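Local coordinates for uncharacterized protein (Bacteroides dorei DSM 17855, PDB 5TGF), which is of unknown function but is probably a serine beta-lactamase-like hydrolase, and can bind calcium, at residues A[166-171]-A[184-189]; A[150-155]-A[197-202]. All blocks are in the same frame, centred on the assembly; numbering follows the deposited sequence.

Contact 1 of 2, residues A[166-171]-A[184-189]; sequences EFEPLF and SHFAPV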
ATOM      1  N   GLU A 166      13.062  -4.100 -15.476  1.00 18.76           N
ATOM      2  CA  GLU A 166      11.650  -4.367 -15.179  1.00 21.58           C
ATOM      3  C   GLU A 166      11.364  -4.248 -13.669  1.00 17.39           C
ATOM      4  O   GLU A 166      12.279  -4.300 -12.833  1.00 15.73           O
ATOM      5  CB  GLU A 166      11.229  -5.723 -15.737  1.00 22.29           C
ATOM      6  CG  GLU A 166      11.022  -5.714 -17.254  1.00 25.42           C
ATOM      7  CD  GLU A 166      10.135  -6.845 -17.722  1.00 28.96           C
ATOM      8  OE1 GLU A 166      10.608  -7.986 -17.734  1.00 29.12           O
ATOM      9  OE2 GLU A 166       8.932  -6.620 -17.987  1.00 26.49           O
ATOM     10  N   PHE A 167      10.091  -4.057 -13.348  1.00 17.20           N
ATOM     11  CA  PHE A 167       9.662  -3.653 -12.013  1.00 16.48           C
ATOM     12  C   PHE A 167       9.921  -4.715 -10.943  1.00 16.15           C
ATOM     13  O   PHE A 167      10.322  -4.389  -9.806  1.00 15.84           O
ATOM     14  CB  PHE A 167       8.177  -3.237 -12.025  1.00 16.96           C
ATOM     15  CG  PHE A 167       7.720  -2.628 -10.715  1.00 16.86           C
ATOM     16  CD1 PHE A 167       7.910  -1.299 -10.460  1.00 18.40           C
ATOM     17  CD2 PHE A 167       7.211  -3.429  -9.716  1.00 19.29           C
ATOM     18  CE1 PHE A 167       7.553  -0.745  -9.229  1.00 19.18           C
ATOM     19  CE2 PHE A 167       6.816  -2.884  -8.499  1.00 19.54           C
ATOM     20  CZ  PHE A 167       7.007  -1.552  -8.260  1.00 18.08           C
ATOM     21  N   GLU A 168       9.658  -5.975 -11.249  1.00 14.47           N
ATOM     22  CA  GLU A 168       9.918  -7.010 -10.256  1.00 15.03           C
ATOM     23  C   GLU A 168      11.449  -7.098  -9.923  1.00 17.29           C
ATOM     24  O   GLU A 168      11.833  -7.132  -8.742  1.00 15.53           O
ATOM     25  CB  GLU A 168       9.310  -8.331 -10.674  1.00 17.27           C
ATOM     26  CG  GLU A 168       9.659  -9.528  -9.788  1.00 20.45           C
ATOM     27  CD  GLU A 168       9.298  -9.358  -8.312  1.00 20.64           C
ATOM     28  OE1 GLU A 168       8.401  -8.570  -7.973  1.00 23.25           O
ATOM     29  OE2 GLU A 168       9.918 -10.021  -7.471  1.00 24.30           O
ATOM     30  N   PRO A 169      12.315  -7.117 -10.957  1.00 17.04           N
ATOM     31  CA  PRO A 169      13.741  -7.108 -10.626  1.00 18.61           C
ATOM     32  C   PRO A 169      14.171  -5.856  -9.880  1.00 17.27           C
ATOM     33  O   PRO A 169      15.006  -5.956  -8.959  1.00 18.42           O
ATOM     34  CB  PRO A 169      14.428  -7.164 -11.999  1.00 19.46           C
ATOM     35  CG  PRO A 169      13.456  -7.762 -12.900  1.00 19.81           C
ATOM     36  CD  PRO A 169      12.076  -7.571 -12.334  1.00 18.26           C
ATOM     37  N   LEU A 170      13.564  -4.720 -10.195  1.00 16.17           N
ATOM     38  CA  LEU A 170      13.816  -3.500  -9.435  1.00 18.91           C
ATOM     39  C   LEU A 170      13.435  -3.617  -7.968  1.00 18.48           C
ATOM     40  O   LEU A 170      14.162  -3.170  -7.083  1.00 18.18           O
ATOM     41  CB  LEU A 170      13.107  -2.300 -10.056  1.00 18.27           C
ATOM     42  CG  LEU A 170      13.718  -1.761 -11.346  1.00 18.68           C
ATOM     43  CD1 LEU A 170      12.761  -0.733 -11.901  1.00 18.63           C
ATOM     44  CD2 LEU A 170      15.109  -1.142 -11.062  1.00 19.88           C
ATOM     45  N   PHE A 171      12.288  -4.225  -7.696  1.00 16.70           N
ATOM     46  CA  PHE A 171      11.879  -4.432  -6.322  1.00 15.80           C
ATOM     47  C   PHE A 171      12.926  -5.240  -5.568  1.00 17.67           C
ATOM     48  O   PHE A 171      13.238  -4.921  -4.426  1.00 16.29           O
ATOM     49  CB  PHE A 171      10.539  -5.164  -6.271  1.00 16.06           C
ATOM     50  CG  PHE A 171      10.167  -5.659  -4.900  1.00 16.06           C
ATOM     51  CD1 PHE A 171      10.154  -4.806  -3.805  1.00 13.72           C
ATOM     52  CD2 PHE A 171       9.786  -6.980  -4.721  1.00 14.59           C
ATOM     53  CE1 PHE A 171       9.827  -5.291  -2.540  1.00 14.78           C
ATOM     54  CE2 PHE A 171       9.483  -7.458  -3.477  1.00 15.51           C
ATOM     55  CZ  PHE A 171       9.473  -6.595  -2.382  1.00 14.02           C
ATOM     56  N   SER A 184       9.350 -12.369  -0.896  1.00 15.00           N
ATOM     57  CA  SER A 184       8.384 -11.434  -1.446  1.00 15.73           C
ATOM     58  C   SER A 184       8.502 -11.283  -2.955  1.00 14.48           C
ATOM     59  O   SER A 184       9.605 -11.339  -3.500  1.00 16.35           O
ATOM     60  CB  SER A 184       8.536 -10.070  -0.781  1.00 15.77           C
ATOM     61  OG  SER A 184       8.249 -10.165   0.594  1.00 15.32           O
ATOM     62  N   HIS A 185       7.377 -11.055  -3.637  1.00 13.46           N
ATOM     63  CA  HIS A 185       7.397 -10.697  -5.065  1.00 13.59           C
ATOM     64  C   HIS A 185       6.057 -10.111  -5.517  1.00 13.99           C
ATOM     65  O   HIS A 185       5.009 -10.466  -4.966  1.00 12.36           O
ATOM     66  CB  HIS A 185       7.719 -11.895  -5.955  1.00 16.50           C
ATOM     67  CG  HIS A 185       6.962 -13.133  -5.625  1.00 16.59           C
ATOM     68  ND1 HIS A 185       5.660 -13.337  -6.023  1.00 16.91           N
ATOM     69  CD2 HIS A 185       7.312 -14.225  -4.910  1.00 18.68           C
ATOM     70  CE1 HIS A 185       5.251 -14.516  -5.596  1.00 20.04           C
ATOM     71  NE2 HIS A 185       6.214 -15.054  -4.876  1.00 20.67           N
ATOM     72  N   PHE A 186       6.116  -9.200  -6.485  1.00 13.66           N
ATOM     73  CA  PHE A 186       4.931  -8.640  -7.172  1.00 14.07           C
ATOM     74  C   PHE A 186       4.500  -9.455  -8.381  1.00 16.71           C
ATOM     75  O   PHE A 186       3.337  -9.407  -8.775  1.00 18.57           O
ATOM     76  CB  PHE A 186       5.231  -7.209  -7.628  1.00 14.64           C
ATOM     77  CG  PHE A 186       5.248  -6.193  -6.514  1.00 13.22           C
ATOM     78  CD1 PHE A 186       4.078  -5.553  -6.113  1.00 13.64           C
ATOM     79  CD2 PHE A 186       6.446  -5.854  -5.869  1.00 14.96           C
ATOM     80  CE1 PHE A 186       4.122  -4.543  -5.144  1.00 12.50           C
ATOM     81  CE2 PHE A 186       6.478  -4.867  -4.888  1.00 13.70           C
ATOM     82  CZ  PHE A 186       5.320  -4.229  -4.514  1.00 14.35           C
ATOM     83  N   ALA A 187       5.448 -10.170  -8.985  1.00 15.63           N
ATOM     84  CA  ALA A 187       5.203 -10.994 -10.169  1.00 18.35           C
ATOM     85  C   ALA A 187       5.929 -12.315  -9.981  1.00 20.18           C
ATOM     86  O   ALA A 187       6.960 -12.345  -9.284  1.00 19.95           O
ATOM     87  CB  ALA A 187       5.742 -10.289 -11.406  1.00 18.04           C
ATOM     88  N   PRO A 188       5.428 -13.397 -10.605  1.00 20.42           N
ATOM     89  CA  PRO A 188       4.211 -13.415 -11.427  1.00 19.92           C
ATOM     90  C   PRO A 188       2.944 -13.189 -10.618  1.00 17.89           C
ATOM     91  O   PRO A 188       2.876 -13.515  -9.411  1.00 15.79           O
ATOM     92  CB  PRO A 188       4.209 -14.815 -12.044  1.00 22.37           C
ATOM     93  CG  PRO A 188       4.988 -15.650 -11.089  1.00 23.17           C
ATOM     94  CD  PRO A 188       5.989 -14.755 -10.408  1.00 22.61           C
ATOM     95  N   VAL A 189       1.966 -12.618 -11.302  1.00 19.63           N
ATOM     96  CA  VAL A 189       0.680 -12.232 -10.730  1.00 19.55           C
ATOM     97  C   VAL A 189      -0.203 -13.462 -10.579  1.00 20.34           C
ATOM     98  O   VAL A 189      -0.383 -14.200 -11.540  1.00 20.01           O
ATOM     99  CB  VAL A 189       0.030 -11.187 -11.652  1.00 20.76           C
ATOM    100  CG1 VAL A 189      -1.357 -10.790 -11.196  1.00 22.91           C
ATOM    101  CG2 VAL A 189       0.929  -9.978 -11.734  1.00 20.79           C
TER
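Ser184 OG is gripped by two hydrogen bonds, to Asp209 OD2 and Thr205 OG1. The polar atom bonded across the contact is Glu168 OE1, which takes one hydrogen bond from the backbone N of Phe186 at 2.8 Å, with an N-H...O angle of 155°. The donor arrives from above the carboxylate plane. Glu168 sends CG anti to its own backbone N, and a bend at chi2 (57°) turns the carboxylate against the loop. OE2 lies over His185 CB at 3.3 Å and holds the Gln172 amide, which in turn bonds the carbonyl of Ser184, so OE1 grips the loop directly and OE2 only by way of Gln172. Further back along the side chain, Glu168 CB meets Ala187 CB at 4.1 Å. The aromatic layer beside this polar grip is a three-ring cluster. Phe167 and Phe171, one turn apart near the start of helix 167-179, both have CG anti to the backbone N, and the ring of Phe186 sits at the corner, touching both. Phe186 presents its CD2-CE2 edge to a face of Phe171, a T-shaped pair with planes at 83° and CE2 standing 3.7 Å above the ring centre. One face of Phe186 in turn receives the edge of Phe167, whose CE2 approaches CD2 of Phe186 to 4.0 Å, offset toward the rim. In this beta-lactamase-like fold, the cluster packs on helix 60-74, where Val63, Ala64 and Val67 meet the three rings. At the far end of the loop segment, Ser184 CB abuts the edge of Phe171, 3.9 Å from CE2.

Contact 2 of 2, residues A[150-155]-A[197-202]; sequences LAMQIA and PMLGGG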
ATOM      1  N   LEU A 150      -5.118   0.624 -12.304  1.00 14.16           N
ATOM      2  CA  LEU A 150      -4.452   0.852 -13.591  1.00 13.23           C
ATOM      3  C   LEU A 150      -3.414   1.960 -13.570  1.00 12.58           C
ATOM      4  O   LEU A 150      -2.390   1.837 -14.236  1.00 12.43           O
ATOM      5  CB  LEU A 150      -5.472   1.099 -14.717  1.00 13.85           C
ATOM      6  CG  LEU A 150      -6.505  -0.012 -14.969  1.00 13.47           C
ATOM      7  CD1 LEU A 150      -7.380   0.355 -16.160  1.00 14.10           C
ATOM      8  CD2 LEU A 150      -5.786  -1.319 -15.236  1.00 15.57           C
ATOM      9  N   ALA A 151      -3.690   3.071 -12.892  1.00 11.78           N
ATOM     10  CA  ALA A 151      -2.766   4.188 -12.895  1.00 13.06           C
ATOM     11  C   ALA A 151      -1.408   3.821 -12.358  1.00 13.13           C
ATOM     12  O   ALA A 151      -0.389   4.281 -12.877  1.00 15.12           O
ATOM     13  CB  ALA A 151      -3.331   5.374 -12.127  1.00 12.74           C
HETATM   14  N   MSE A 152      -1.363   2.943 -11.360  1.00 13.75           N
HETATM   15  CA  MSE A 152      -0.076   2.544 -10.786  1.00 13.47           C
HETATM   16  C   MSE A 152       0.713   1.702 -11.743  1.00 13.55           C
HETATM   17  O   MSE A 152       1.929   1.623 -11.628  1.00 15.23           O
HETATM   18  CB  MSE A 152      -0.239   1.912  -9.401  1.00 13.78           C
HETATM   19  CG  MSE A 152      -0.622   3.040  -8.440  1.00 16.63           C
HETATM   20 SE   MSE A 152      -0.834   2.326  -6.625  0.70 23.79          SE
HETATM   21  CE  MSE A 152       0.822   1.296  -6.445  1.00 22.45           C
ATOM     22  N   GLN A 153       0.034   1.025 -12.681  1.00 14.49           N
ATOM     23  CA  GLN A 153       0.758   0.313 -13.749  1.00 14.32           C
ATOM     24  C   GLN A 153       1.584   1.268 -14.571  1.00 14.03           C
ATOM     25  O   GLN A 153       2.728   0.983 -14.896  1.00 15.13           O
ATOM     26  CB  GLN A 153      -0.174  -0.463 -14.678  1.00 12.75           C
ATOM     27  CG  GLN A 153      -1.061  -1.467 -14.002  1.00 12.47           C
ATOM     28  CD  GLN A 153      -0.309  -2.673 -13.516  1.00 13.14           C
ATOM     29  OE1 GLN A 153       0.246  -2.673 -12.409  1.00 15.28           O
ATOM     30  NE2 GLN A 153      -0.292  -3.718 -14.329  1.00 14.28           N
ATOM     31  N   ILE A 154       1.007   2.415 -14.884  1.00 14.77           N
ATOM     32  CA  ILE A 154       1.712   3.455 -15.638  1.00 14.47           C
ATOM     33  C   ILE A 154       2.886   3.990 -14.818  1.00 15.19           C
ATOM     34  O   ILE A 154       4.000   4.103 -15.344  1.00 14.90           O
ATOM     35  CB  ILE A 154       0.778   4.602 -16.014  1.00 14.63           C
ATOM     36  CG1 ILE A 154      -0.396   4.091 -16.870  1.00 14.37           C
ATOM     37  CG2 ILE A 154       1.525   5.704 -16.746  1.00 14.19           C
ATOM     38  CD1 ILE A 154      -1.312   5.218 -17.292  1.00 16.06           C
ATOM     39  N   ALA A 155       2.649   4.285 -13.541  1.00 13.53           N
ATOM     40  CA  ALA A 155       3.708   4.734 -12.630  1.00 15.51           C
ATOM     41  C   ALA A 155       4.867   3.755 -12.600  1.00 15.29           C
ATOM     42  O   ALA A 155       6.038   4.158 -12.709  1.00 14.83           O
ATOM     43  CB  ALA A 155       3.170   4.962 -11.209  1.00 14.90           C
ATOM     44  N   PRO A 197      -3.988  -5.611 -10.323  1.00 13.96           N
ATOM     45  CA  PRO A 197      -2.833  -5.746 -11.215  1.00 13.53           C
ATOM     46  C   PRO A 197      -1.525  -5.763 -10.436  1.00 12.71           C
ATOM     47  O   PRO A 197      -1.549  -5.673  -9.212  1.00 12.69           O
ATOM     48  CB  PRO A 197      -2.910  -4.511 -12.116  1.00 14.61           C
ATOM     49  CG  PRO A 197      -3.786  -3.558 -11.433  1.00 17.43           C
ATOM     50  CD  PRO A 197      -4.570  -4.262 -10.356  1.00 14.60           C
HETATM   51  N   MSE A 198      -0.406  -5.890 -11.132  1.00 12.20           N
HETATM   52  CA  MSE A 198       0.912  -6.110 -10.456  1.00 13.54           C
HETATM   53  C   MSE A 198       1.127  -5.213  -9.253  1.00 12.27           C
HETATM   54  O   MSE A 198       1.371  -5.697  -8.136  1.00 11.79           O
HETATM   55  CB  MSE A 198       2.046  -5.943 -11.490  1.00 13.64           C
HETATM   56  CG  MSE A 198       3.389  -6.404 -10.915  1.00 15.10           C
HETATM   57 SE   MSE A 198       4.892  -5.973 -12.124  0.68 19.81          SE
HETATM   58  CE  MSE A 198       4.406  -7.248 -13.538  1.00 19.30           C
ATOM     59  N   LEU A 199       1.197  -3.905  -9.466  1.00 12.42           N
ATOM     60  CA  LEU A 199       1.622  -3.006  -8.393  1.00 12.33           C
ATOM     61  C   LEU A 199       0.479  -2.897  -7.393  1.00 13.07           C
ATOM     62  O   LEU A 199       0.693  -2.917  -6.160  1.00 12.92           O
ATOM     63  CB  LEU A 199       1.981  -1.608  -8.899  1.00 14.12           C
ATOM     64  CG  LEU A 199       3.466  -1.421  -9.339  1.00 16.16           C
ATOM     65  CD1 LEU A 199       3.727  -2.216 -10.608  1.00 17.44           C
ATOM     66  CD2 LEU A 199       3.823   0.039  -9.536  1.00 16.21           C
ATOM     67  N   GLY A 200      -0.715  -2.664  -7.914  1.00 11.44           N
ATOM     68  CA  GLY A 200      -1.831  -2.324  -7.018  1.00 14.07           C
ATOM     69  C   GLY A 200      -2.233  -3.473  -6.099  1.00 12.51           C
ATOM     70  O   GLY A 200      -2.620  -3.264  -4.951  1.00 14.34           O
ATOM     71  N   GLY A 201      -2.111  -4.699  -6.595  1.00 12.28           N
ATOM     72  CA  GLY A 201      -2.601  -5.851  -5.899  1.00 12.89           C
ATOM     73  C   GLY A 201      -1.804  -7.132  -6.008  1.00 12.49           C
ATOM     74  O   GLY A 201      -2.246  -8.126  -5.473  1.00 13.55           O
ATOM     75  N   GLY A 202      -0.602  -7.096  -6.595  1.00 12.03           N
ATOM     76  CA  GLY A 202       0.106  -8.331  -6.885  1.00 12.70           C
ATOM     77  C   GLY A 202       0.976  -8.931  -5.795  1.00 13.04           C
ATOM     78  O   GLY A 202       1.372 -10.104  -5.903  1.00 13.41           O
TER
HETATM   79  O   HOH W   1      -0.553  -6.605 -13.894  1.00 14.27           O
HETATM   80  O   HOH W   2      -1.048  -1.479 -10.473  1.00 15.17           O
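Gln153 has CG anti to the carbonyl carbon (chi1 -57°) and bends once, at chi2 (-72°), to reach the start of helix 198-201; the bend lays the amide against Pro197, whose CB is 3.5 Å from CD. OE1 accepts a weak but nearly straight bond from Leu199 N, 3.3 Å long at 176°, and a second from a water 2.6 Å away that in turn accepts from Gly200 N. NE2 is held more loosely, by a weak bond to another water, which takes up Met198 N at 2.9 Å, and by a weak one to Asp120. The amide of one buried glutamine thus serves, directly or through water, three N-H groups of the helix's first turn, which begins after Pro197 at the N-cap; the positive end of that helix would probably polarise OE1. This joins two helices of the mainly helical part of the beta-lactamase-like fold. Beside it, the selenomethionine Met152 runs extended as far as SE and then bends at chi3, bringing CE within 4.0 Å of Leu199 CB. Leu199, with CG anti to its carbonyl carbon, turns CD2 onto Met152 O, a tight 3.2 Å approach.

In the fold
Contacts 1 and 2 have centres 11 Å apart and meet directly along helix 198-201: Phe186 CD1 lies 3.4 Å from Met198 O, and Phe167 CZ lies 3.7 Å from Leu199 CG. The aromatic cluster of contact 1 continues into the apolar side of contact 2, and both pack on helix 60-74. Contact 2 comes nearer the putative active site. There Met152 touches Lys61, which bonds the carbonyl of Gly200 and, with Ser58, resembles the SxxK pair of serine beta-lactamases. A glycerol, probably from the crystallisation liquor, lies about 4 Å from the Pro197 side chain. Leu77, of a calcium site unoccupied here, is about 9 Å from Phe167 and 10 Å from Leu199, between side chains.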